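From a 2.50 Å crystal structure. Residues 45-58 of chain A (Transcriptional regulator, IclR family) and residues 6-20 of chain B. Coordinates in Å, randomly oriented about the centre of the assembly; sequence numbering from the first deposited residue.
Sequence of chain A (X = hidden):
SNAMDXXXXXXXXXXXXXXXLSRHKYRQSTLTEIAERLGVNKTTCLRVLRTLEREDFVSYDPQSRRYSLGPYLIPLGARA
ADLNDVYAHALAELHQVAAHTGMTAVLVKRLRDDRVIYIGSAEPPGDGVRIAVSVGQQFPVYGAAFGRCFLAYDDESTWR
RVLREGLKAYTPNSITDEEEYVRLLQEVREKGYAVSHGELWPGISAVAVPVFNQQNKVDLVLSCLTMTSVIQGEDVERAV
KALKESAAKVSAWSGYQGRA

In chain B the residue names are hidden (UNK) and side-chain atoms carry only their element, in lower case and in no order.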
ATOM      1  N   CYS A  45     -22.313   2.901  12.301  1.00 51.49           N
ATOM      2  CA  CYS A  45     -21.210   1.976  11.999  1.00 51.24           C
ATOM      3  C   CYS A  45     -21.571   0.736  11.218  1.00 48.60           C
ATOM      4  O   CYS A  45     -20.790   0.286  10.388  1.00 46.11           O
ATOM      5  CB  CYS A  45     -20.587   1.451  13.282  1.00 55.75           C
ATOM      6  SG  CYS A  45     -19.315   2.515  13.906  1.00 63.68           S
ATOM      7  N   LEU A  46     -22.705   0.137  11.549  1.00 48.57           N
ATOM      8  CA  LEU A  46     -23.101  -1.100  10.902  1.00 50.33           C
ATOM      9  C   LEU A  46     -23.286  -0.855   9.411  1.00 48.96           C
ATOM     10  O   LEU A  46     -22.726  -1.581   8.595  1.00 46.75           O
ATOM     11  CB  LEU A  46     -24.376  -1.714  11.532  1.00 53.49           C
ATOM     12  CG  LEU A  46     -24.669  -3.164  11.106  1.00 56.51           C
ATOM     13  CD1 LEU A  46     -23.429  -4.067  11.267  1.00 54.95           C
ATOM     14  CD2 LEU A  46     -25.871  -3.770  11.820  1.00 60.10           C
ATOM     15  N   ARG A  47     -24.027   0.194   9.076  1.00 49.69           N
ATOM     16  CA  ARG A  47     -24.326   0.484   7.684  1.00 52.34           C
ATOM     17  C   ARG A  47     -23.056   0.666   6.822  1.00 49.45           C
ATOM     18  O   ARG A  47     -22.983   0.168   5.690  1.00 50.98           O
ATOM     19  CB  ARG A  47     -25.176   1.745   7.563  1.00 54.78           C
ATOM     20  CG  ARG A  47     -26.576   1.681   8.124  1.00 59.50           C
ATOM     21  CD  ARG A  47     -27.320   2.957   7.737  1.00 62.56           C
ATOM     22  NE  ARG A  47     -28.285   3.407   8.763  1.00 67.79           N
ATOM     23  CZ  ARG A  47     -28.132   4.451   9.599  1.00 67.57           C
ATOM     24  NH1 ARG A  47     -27.020   5.209   9.597  1.00 63.54           N
ATOM     25  NH2 ARG A  47     -29.112   4.733  10.455  1.00 70.81           N
ATOM     26  N   VAL A  48     -22.074   1.367   7.372  1.00 45.57           N
ATOM     27  CA  VAL A  48     -20.811   1.612   6.690  1.00 43.17           C
ATOM     28  C   VAL A  48     -20.008   0.330   6.542  1.00 43.73           C
ATOM     29  O   VAL A  48     -19.560  -0.013   5.440  1.00 41.33           O
ATOM     30  CB  VAL A  48     -20.011   2.674   7.467  1.00 42.46           C
ATOM     31  CG1 VAL A  48     -18.549   2.735   7.034  1.00 41.68           C
ATOM     32  CG2 VAL A  48     -20.703   4.032   7.325  1.00 42.62           C
ATOM     33  N   LEU A  49     -19.838  -0.375   7.664  1.00 44.82           N
ATOM     34  CA  LEU A  49     -19.195  -1.696   7.679  1.00 44.71           C
ATOM     35  C   LEU A  49     -19.783  -2.673   6.674  1.00 46.22           C
ATOM     36  O   LEU A  49     -19.056  -3.282   5.906  1.00 45.50           O
ATOM     37  CB  LEU A  49     -19.265  -2.321   9.074  1.00 46.38           C
ATOM     38  CG  LEU A  49     -18.251  -1.769  10.087  1.00 45.00           C
ATOM     39  CD1 LEU A  49     -18.645  -2.130  11.509  1.00 47.23           C
ATOM     40  CD2 LEU A  49     -16.866  -2.294   9.786  1.00 44.78           C
ATOM     41  N   ARG A  50     -21.096  -2.836   6.685  1.00 48.09           N
ATOM     42  CA  ARG A  50     -21.728  -3.755   5.750  1.00 51.14           C
ATOM     43  C   ARG A  50     -21.564  -3.271   4.280  1.00 48.50           C
ATOM     44  O   ARG A  50     -21.448  -4.079   3.371  1.00 47.22           O
ATOM     45  CB  ARG A  50     -23.204  -3.997   6.123  1.00 56.97           C
ATOM     46  CG  ARG A  50     -23.406  -5.062   7.214  1.00 62.60           C
ATOM     47  CD  ARG A  50     -24.871  -5.126   7.681  1.00 67.93           C
ATOM     48  NE  ARG A  50     -25.374  -6.446   8.136  1.00 73.35           N
ATOM     49  CZ  ARG A  50     -26.324  -7.195   7.542  1.00 78.29           C
ATOM     50  NH1 ARG A  50     -26.911  -6.806   6.407  1.00 79.10           N
ATOM     51  NH2 ARG A  50     -26.687  -8.361   8.085  1.00 82.39           N
ATOM     52  N   THR A  51     -21.535  -1.959   4.062  1.00 45.47           N
ATOM     53  CA  THR A  51     -21.317  -1.406   2.722  1.00 44.26           C
ATOM     54  C   THR A  51     -19.891  -1.713   2.262  1.00 42.77           C
ATOM     55  O   THR A  51     -19.697  -2.178   1.131  1.00 44.34           O
ATOM     56  CB  THR A  51     -21.591   0.108   2.697  1.00 42.55           C
ATOM     57  OG1 THR A  51     -22.901   0.333   3.200  1.00 44.30           O
ATOM     58  CG2 THR A  51     -21.513   0.671   1.302  1.00 43.31           C
ATOM     59  N   LEU A  52     -18.921  -1.502   3.152  1.00 39.80           N
ATOM     60  CA  LEU A  52     -17.521  -1.864   2.893  1.00 40.04           C
ATOM     61  C   LEU A  52     -17.335  -3.362   2.636  1.00 42.71           C
ATOM     62  O   LEU A  52     -16.583  -3.754   1.749  1.00 43.20           O
ATOM     63  CB  LEU A  52     -16.602  -1.415   4.057  1.00 37.95           C
ATOM     64  CG  LEU A  52     -16.454   0.091   4.339  1.00 36.35           C
ATOM     65  CD1 LEU A  52     -15.644   0.349   5.594  1.00 36.75           C
ATOM     66  CD2 LEU A  52     -15.829   0.839   3.188  1.00 36.21           C
ATOM     67  N   GLU A  53     -18.026  -4.187   3.413  1.00 45.95           N
ATOM     68  CA  GLU A  53     -17.995  -5.641   3.250  1.00 49.70           C
ATOM     69  C   GLU A  53     -18.510  -6.095   1.884  1.00 51.40           C
ATOM     70  O   GLU A  53     -17.994  -7.047   1.304  1.00 51.53           O
ATOM     71  CB  GLU A  53     -18.816  -6.324   4.353  1.00 53.99           C
ATOM     72  CG  GLU A  53     -18.418  -7.773   4.594  1.00 59.42           C
ATOM     73  CD  GLU A  53     -19.552  -8.645   5.134  1.00 65.99           C
ATOM     74  OE1 GLU A  53     -19.804  -9.702   4.511  1.00 71.38           O
ATOM     75  OE2 GLU A  53     -20.173  -8.292   6.180  1.00 69.04           O
ATOM     76  N   ARG A  54     -19.510  -5.391   1.371  1.00 52.50           N
ATOM     77  CA  ARG A  54     -20.125  -5.725   0.095  1.00 57.16           C
ATOM     78  C   ARG A  54     -19.102  -5.512  -1.045  1.00 56.06           C
ATOM     79  O   ARG A  54     -19.047  -6.294  -1.993  1.00 59.55           O
ATOM     80  CB  ARG A  54     -21.438  -4.927  -0.076  1.00 59.66           C
ATOM     81  CG  ARG A  54     -22.395  -5.428  -1.133  1.00 66.88           C
ATOM     82  CD  ARG A  54     -22.223  -4.667  -2.455  1.00 70.20           C
ATOM     83  NE  ARG A  54     -23.111  -5.111  -3.552  1.00 74.86           N
ATOM     84  CZ  ARG A  54     -22.950  -6.212  -4.292  1.00 79.97           C
ATOM     85  NH1 ARG A  54     -21.933  -7.053  -4.057  1.00 80.52           N
ATOM     86  NH2 ARG A  54     -23.826  -6.486  -5.271  1.00 84.68           N
ATOM     87  N   GLU A  55     -18.256  -4.496  -0.911  1.00 52.34           N
ATOM     88  CA  GLU A  55     -17.212  -4.199  -1.889  1.00 51.75           C
ATOM     89  C   GLU A  55     -15.892  -4.930  -1.598  1.00 50.27           C
ATOM     90  O   GLU A  55     -14.928  -4.718  -2.331  1.00 51.36           O
ATOM     91  CB  GLU A  55     -16.958  -2.679  -1.956  1.00 50.83           C
ATOM     92  CG  GLU A  55     -18.200  -1.785  -2.142  1.00 51.34           C
ATOM     93  CD  GLU A  55     -18.663  -1.603  -3.602  1.00 54.92           C
ATOM     94  OE1 GLU A  55     -18.103  -2.255  -4.539  1.00 56.45           O
ATOM     95  OE2 GLU A  55     -19.605  -0.778  -3.816  1.00 54.35           O
ATOM     96  N   ASP A  56     -15.849  -5.779  -0.559  1.00 45.77           N
ATOM     97  CA  ASP A  56     -14.668  -6.571  -0.161  1.00 44.21           C
ATOM     98  C   ASP A  56     -13.494  -5.704   0.410  1.00 42.94           C
ATOM     99  O   ASP A  56     -12.332  -6.141   0.428  1.00 41.25           O
ATOM    100  CB  ASP A  56     -14.204  -7.499  -1.305  1.00 46.60           C
ATOM    101  CG  ASP A  56     -15.291  -8.553  -1.732  1.00 51.37           C
ATOM    102  OD1 ASP A  56     -15.408  -9.561  -1.008  1.00 53.05           O
ATOM    103  OD2 ASP A  56     -16.011  -8.404  -2.781  1.00 53.06           O
ATOM    104  N   PHE A  57     -13.802  -4.489   0.882  1.00 41.61           N
ATOM    105  CA  PHE A  57     -12.843  -3.639   1.583  1.00 40.84           C
ATOM    106  C   PHE A  57     -12.750  -4.004   3.080  1.00 40.55           C
ATOM    107  O   PHE A  57     -11.766  -3.662   3.751  1.00 36.94           O
ATOM    108  CB  PHE A  57     -13.236  -2.166   1.469  1.00 42.28           C
ATOM    109  CG  PHE A  57     -12.937  -1.523   0.125  1.00 43.64           C
ATOM    110  CD1 PHE A  57     -12.808  -2.254  -1.050  1.00 44.99           C
ATOM    111  CD2 PHE A  57     -12.876  -0.138   0.033  1.00 44.19           C
ATOM    112  CE1 PHE A  57     -12.576  -1.609  -2.274  1.00 45.99           C
ATOM    113  CE2 PHE A  57     -12.645   0.507  -1.190  1.00 44.77           C
ATOM    114  CZ  PHE A  57     -12.488  -0.227  -2.345  1.00 44.34           C
ATOM    115  N   VAL A  58     -13.780  -4.690   3.590  1.00 41.70           N
ATOM    116  CA  VAL A  58     -13.817  -5.242   4.953  1.00 42.93           C
ATOM    117  C   VAL A  58     -14.262  -6.693   4.854  1.00 43.65           C
ATOM    118  O   VAL A  58     -14.976  -7.047   3.921  1.00 44.89           O
ATOM    119  CB  VAL A  58     -14.795  -4.410   5.837  1.00 44.25           C
ATOM    120  CG1 VAL A  58     -15.303  -5.194   7.043  1.00 45.56           C
ATOM    121  CG2 VAL A  58     -14.125  -3.104   6.277  1.00 43.37           C
TER
ATOM    122  N   UNK B   6     -28.841  -3.050   3.714  1.00 95.24           N
ATOM    123  CA  UNK B   6     -28.533  -1.618   3.390  1.00 92.77           C
ATOM    124  C   UNK B   6     -27.190  -1.380   2.695  1.00 84.72           C
ATOM    125  O   UNK B   6     -26.270  -2.199   2.729  1.00 80.40           O
ATOM    126  c   UNK B   6     -27.256  -2.453   7.700  1.00 98.81           C
ATOM    127  c   UNK B   6     -27.358  -1.929   6.409  1.00 96.24           C
ATOM    128  c   UNK B   6     -29.452  -1.606   8.231  1.00106.65           C
ATOM    129  c   UNK B   6     -28.310  -2.288   8.608  1.00104.25           C
ATOM    130  c   UNK B   6     -29.542  -1.092   6.944  1.00103.77           C
ATOM    131  c   UNK B   6     -28.512  -1.248   6.006  1.00 98.41           C
ATOM    132  o   UNK B   6     -28.263  -2.786   9.895  1.00106.27           O
ATOM    133  c   UNK B   6     -28.649  -0.655   4.608  1.00 95.71           C
ATOM    134  N   UNK B   7     -27.135  -0.215   2.058  1.00 79.93           N
ATOM    135  CA  UNK B   7     -25.959   0.278   1.372  1.00 73.69           C
ATOM    136  C   UNK B   7     -25.944   1.794   1.562  1.00 69.38           C
ATOM    137  O   UNK B   7     -26.976   2.450   1.402  1.00 69.52           O
ATOM    138  o   UNK B   7     -23.826  -1.176  -2.626  1.00 73.40           O
ATOM    139  n   UNK B   7     -25.836  -0.246  -2.970  1.00 79.88           N
ATOM    140  c   UNK B   7     -24.763  -0.484  -2.232  1.00 75.39           C
ATOM    141  c   UNK B   7     -26.040  -0.076  -0.103  1.00 74.56           C
ATOM    142  c   UNK B   7     -24.749   0.146  -0.854  1.00 73.42           C
ATOM    143  N   UNK B   8     -24.794   2.333   1.960  1.00 63.05           N
ATOM    144  CA  UNK B   8     -24.604   3.785   2.070  1.00 59.34           C
ATOM    145  C   UNK B   8     -24.104   4.290   0.717  1.00 54.36           C
ATOM    146  O   UNK B   8     -22.957   4.034   0.364  1.00 51.64           O
ATOM    147  c   UNK B   8     -24.096   3.524   4.512  1.00 60.47           C
ATOM    148  c   UNK B   8     -23.439   5.656   3.305  1.00 56.88           C
ATOM    149  c   UNK B   8     -23.614   4.140   3.193  1.00 57.92           C
ATOM    150  N   UNK B   9     -24.970   4.990  -0.050  1.00 53.06           N
ATOM    151  CA  UNK B   9     -24.620   5.349  -1.429  1.00 50.73           C
ATOM    152  C   UNK B   9     -23.261   6.013  -1.639  1.00 47.22           C
ATOM    153  O   UNK B   9     -22.591   5.697  -2.622  1.00 44.73           O
ATOM    154  c   UNK B   9     -25.757   6.293  -1.841  1.00 51.63           C
ATOM    155  c   UNK B   9     -26.915   5.813  -1.041  1.00 54.77           C
ATOM    156  c   UNK B   9     -26.348   5.416   0.282  1.00 54.94           C
ATOM    157  N   UNK B  10     -22.863   6.905  -0.732  1.00 46.98           N
ATOM    158  CA  UNK B  10     -21.557   7.600  -0.836  1.00 44.98           C
ATOM    159  C   UNK B  10     -20.341   6.704  -0.650  1.00 42.34           C
ATOM    160  O   UNK B  10     -19.346   6.860  -1.360  1.00 39.48           O
ATOM    161  c   UNK B  10     -21.471   8.724   0.176  1.00 46.49           C
ATOM    162  o   UNK B  10     -22.485   9.671  -0.093  1.00 51.04           O
ATOM    163  N   UNK B  11     -20.431   5.783   0.314  1.00 43.37           N
ATOM    164  CA  UNK B  11     -19.349   4.814   0.609  1.00 41.73           C
ATOM    165  C   UNK B  11     -19.201   3.872  -0.572  1.00 40.86           C
ATOM    166  O   UNK B  11     -18.071   3.622  -1.006  1.00 38.40           O
ATOM    167  c   UNK B  11     -19.707   4.946   3.107  1.00 44.06           C
ATOM    168  c   UNK B  11     -18.505   2.960   2.139  1.00 42.02           C
ATOM    169  c   UNK B  11     -19.597   4.008   1.912  1.00 43.07           C
ATOM    170  N   UNK B  12     -20.334   3.372  -1.094  1.00 42.27           N
ATOM    171  CA  UNK B  12     -20.327   2.567  -2.320  1.00 42.71           C
ATOM    172  C   UNK B  12     -19.707   3.361  -3.488  1.00 42.01           C
ATOM    173  O   UNK B  12     -18.908   2.816  -4.243  1.00 42.11           O
ATOM    174  c   UNK B  12     -21.730   2.114  -2.672  1.00 45.24           C
ATOM    175  N   UNK B  13     -20.038   4.654  -3.607  1.00 41.80           N
ATOM    176  CA  UNK B  13     -19.426   5.493  -4.627  1.00 41.03           C
ATOM    177  C   UNK B  13     -17.911   5.672  -4.397  1.00 38.55           C
ATOM    178  O   UNK B  13     -17.131   5.614  -5.348  1.00 37.07           O
ATOM    179  c   UNK B  13     -20.389   9.041  -6.001  1.00 43.74           C
ATOM    180  c   UNK B  13     -20.130   6.851  -4.737  1.00 42.69           C
ATOM    181  c   UNK B  13     -19.637   7.711  -5.912  1.00 43.08           C
ATOM    182  c   UNK B  13     -19.752   6.915  -7.217  1.00 44.48           C
ATOM    183  N   UNK B  14     -17.495   5.834  -3.146  1.00 37.89           N
ATOM    184  CA  UNK B  14     -16.047   5.904  -2.808  1.00 36.85           C
ATOM    185  C   UNK B  14     -15.274   4.656  -3.258  1.00 35.23           C
ATOM    186  O   UNK B  14     -14.213   4.757  -3.828  1.00 33.26           O
ATOM    187  c   UNK B  14     -15.844   6.142  -1.309  1.00 36.89           C
ATOM    188  N   UNK B  15     -15.846   3.491  -2.998  1.00 36.68           N
ATOM    189  CA  UNK B  15     -15.285   2.206  -3.426  1.00 35.99           C
ATOM    190  C   UNK B  15     -15.194   2.087  -4.935  1.00 37.05           C
ATOM    191  O   UNK B  15     -14.208   1.613  -5.447  1.00 35.62           O
ATOM    192  c   UNK B  15     -16.146   1.061  -2.898  1.00 36.49           C
ATOM    193  N   UNK B  16     -16.263   2.445  -5.649  1.00 39.86           N
ATOM    194  CA  UNK B  16     -16.246   2.384  -7.109  1.00 39.54           C
ATOM    195  C   UNK B  16     -15.155   3.305  -7.683  1.00 37.92           C
ATOM    196  O   UNK B  16     -14.510   2.959  -8.665  1.00 38.58           O
ATOM    197  c   UNK B  16     -18.692   1.773  -7.457  1.00 44.33           C
ATOM    198  c   UNK B  16     -20.002   2.276  -7.998  1.00 47.85           C
ATOM    199  n   UNK B  16     -20.058   2.278  -9.469  1.00 50.01           N
ATOM    200  n   UNK B  16     -21.685   3.948  -9.664  1.00 51.39           N
ATOM    201  n   UNK B  16     -20.813   2.955 -11.543  1.00 51.59           N
ATOM    202  c   UNK B  16     -17.609   2.783  -7.689  1.00 41.78           C
ATOM    203  c   UNK B  16     -20.862   3.054 -10.220  1.00 51.13           C
ATOM    204  N   UNK B  17     -14.982   4.486  -7.095  1.00 36.71           N
ATOM    205  CA  UNK B  17     -13.942   5.430  -7.528  1.00 35.51           C
ATOM    206  C   UNK B  17     -12.581   4.775  -7.382  1.00 34.03           C
ATOM    207  O   UNK B  17     -11.782   4.789  -8.308  1.00 32.91           O
ATOM    208  c   UNK B  17     -12.700   7.531  -6.897  1.00 36.95           C
ATOM    209  c   UNK B  17     -15.161   7.590  -7.034  1.00 37.01           C
ATOM    210  c   UNK B  17     -13.966   6.731  -6.694  1.00 36.04           C
ATOM    211  N   UNK B  18     -12.319   4.210  -6.209  1.00 33.77           N
ATOM    212  CA  UNK B  18     -11.036   3.575  -5.942  1.00 33.84           C
ATOM    213  C   UNK B  18     -10.754   2.460  -6.930  1.00 34.74           C
ATOM    214  O   UNK B  18      -9.623   2.330  -7.426  1.00 34.75           O
ATOM    215  c   UNK B  18      -9.643   5.059  -3.651  1.00 33.86           C
ATOM    216  c   UNK B  18     -10.838   4.151  -3.416  1.00 33.92           C
ATOM    217  c   UNK B  18     -10.732   3.551  -2.018  1.00 36.13           C
ATOM    218  c   UNK B  18     -10.957   3.056  -4.493  1.00 33.30           C
ATOM    219  N   UNK B  19     -11.772   1.653  -7.213  1.00 35.66           N
ATOM    220  CA  UNK B  19     -11.608   0.523  -8.128  1.00 37.62           C
ATOM    221  C   UNK B  19     -11.323   1.010  -9.544  1.00 37.17           C
ATOM    222  O   UNK B  19     -10.490   0.407 -10.239  1.00 36.66           O
ATOM    223  c   UNK B  19     -14.487  -2.517  -5.336  1.00 46.30           C
ATOM    224  c   UNK B  19     -14.193  -2.054  -6.759  1.00 43.98           C
ATOM    225  n   UNK B  19     -15.532  -3.584  -5.193  1.00 49.98           N
ATOM    226  c   UNK B  19     -12.907  -1.208  -6.809  1.00 41.19           C
ATOM    227  c   UNK B  19     -12.806  -0.418  -8.105  1.00 39.45           C
ATOM    228  N   UNK B  20     -11.985   2.103  -9.939  1.00 35.97           N
ATOM    229  CA  UNK B  20     -11.738   2.745 -11.228  1.00 35.13           C
ATOM    230  C   UNK B  20     -10.304   3.249 -11.341  1.00 33.12           C
ATOM    231  O   UNK B  20      -9.635   2.976 -12.322  1.00 31.97           O
ATOM    232  c   UNK B  20     -13.424   5.793 -12.964  1.00 39.50           C
ATOM    233  c   UNK B  20     -12.704   3.893 -11.465  1.00 36.13           C
ATOM    234  c   UNK B  20     -12.543   4.570 -12.831  1.00 38.18           C
ATOM    235  c   UNK B  20     -12.803   3.600 -13.981  1.00 39.50           C
TER

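Position 6 of chain B has eight side-chain atoms: one carbon, then a six-carbon ring bearing one oxygen. The ring lies against the chain A helix at Leu A46, Arg A47 and Arg A50. CG of Arg A47 sits over one ring face, 4.0 Å from the ring centroid, a CH-pi contact. CD2 of Leu A46 and CD of Arg A50 approach the ring edge. This is a tyrosine, Tyr B6; CD of Arg A50 is 3.6 Å from CE2 of Tyr B6. The residue is poorly ordered and also touches a crystal neighbour.

Position 7 has three carbons in a row, the third carrying one oxygen and one nitrogen. Its CB points away from chain A, but the end of the side chain comes nearer, with the oxygen close to CD of Arg A54. This is Gln B7; its OE1 lies 3.8 Å from CD of Arg A54.

Position 8 has three carbons, the first carrying the other two. One branch carbon lies near CB of Arg A47. The backbone N of position 8 donates to OG1 of Thr A51 at 3.0 Å. This is Val B8, at the N-cap position; its CG2 is 3.7 Å from CB of Arg A47.

Position 9 has three carbons that close a ring onto the backbone nitrogen. It opens the helix and faces away from chain A: Pro B9.

Position 10 has one carbon and one oxygen. It makes no contact with the chain A stretch: Ser B10.

Position 11 is again one carbon carrying two. A branch carbon packs on CD2 of Leu A52, and the side chain also reaches Thr A51 and Val A48. This is Val B11; its CG1 is 3.6 Å from CD2 of Leu A52.

Position 12 has a single carbon. This CB lies 3.8 Å from OE2 of Glu A55: Ala B12.

Position 13 has four carbons forked at the second, pointing away from chain A: Leu B13.

Position 14 has one carbon, touching nothing here: Ala B14.

Position 15 also has one carbon. This CB lies 3.6 Å from CG of Glu A55 and also meets the Phe A57 ring: Ala B15.

Position 16 has three carbons, a nitrogen, then a carbon with two more nitrogens. Its CB points away: Arg B16.

Position 17 has one carbon carrying two, out of reach of chain A: Val B17.

Position 18 has four carbons forked at the second, one of them near CE2 of Phe A57. This is Leu B18; its CD1 is 3.7 Å from CE2 of Phe A57.

Position 19 has four carbons in a row ending in nitrogen. That nitrogen forms a salt bridge with OE1 of Glu A55 and also donates to its O. This is Lys B19; NZ is 3.0 Å from OE1 and 3.1 Å from O of Glu A55.

Position 20 has four carbons forked at the second, out of reach: Leu B20.

The helices cross at -31°, with axes 9.4 Å apart at closest approach. Val B11 packs between them. Thr A51 ties down the start of the chain B helix; its OG1 also donates to O of Arg A47 at a very short 2.5 Å. Farther along, Lys B19 grips Glu A55 just past the chain A helix, while Phe A57 covers Ala B15 and Leu B18.

Chain B, residues 6-20: YQVPSVALAARVLKL
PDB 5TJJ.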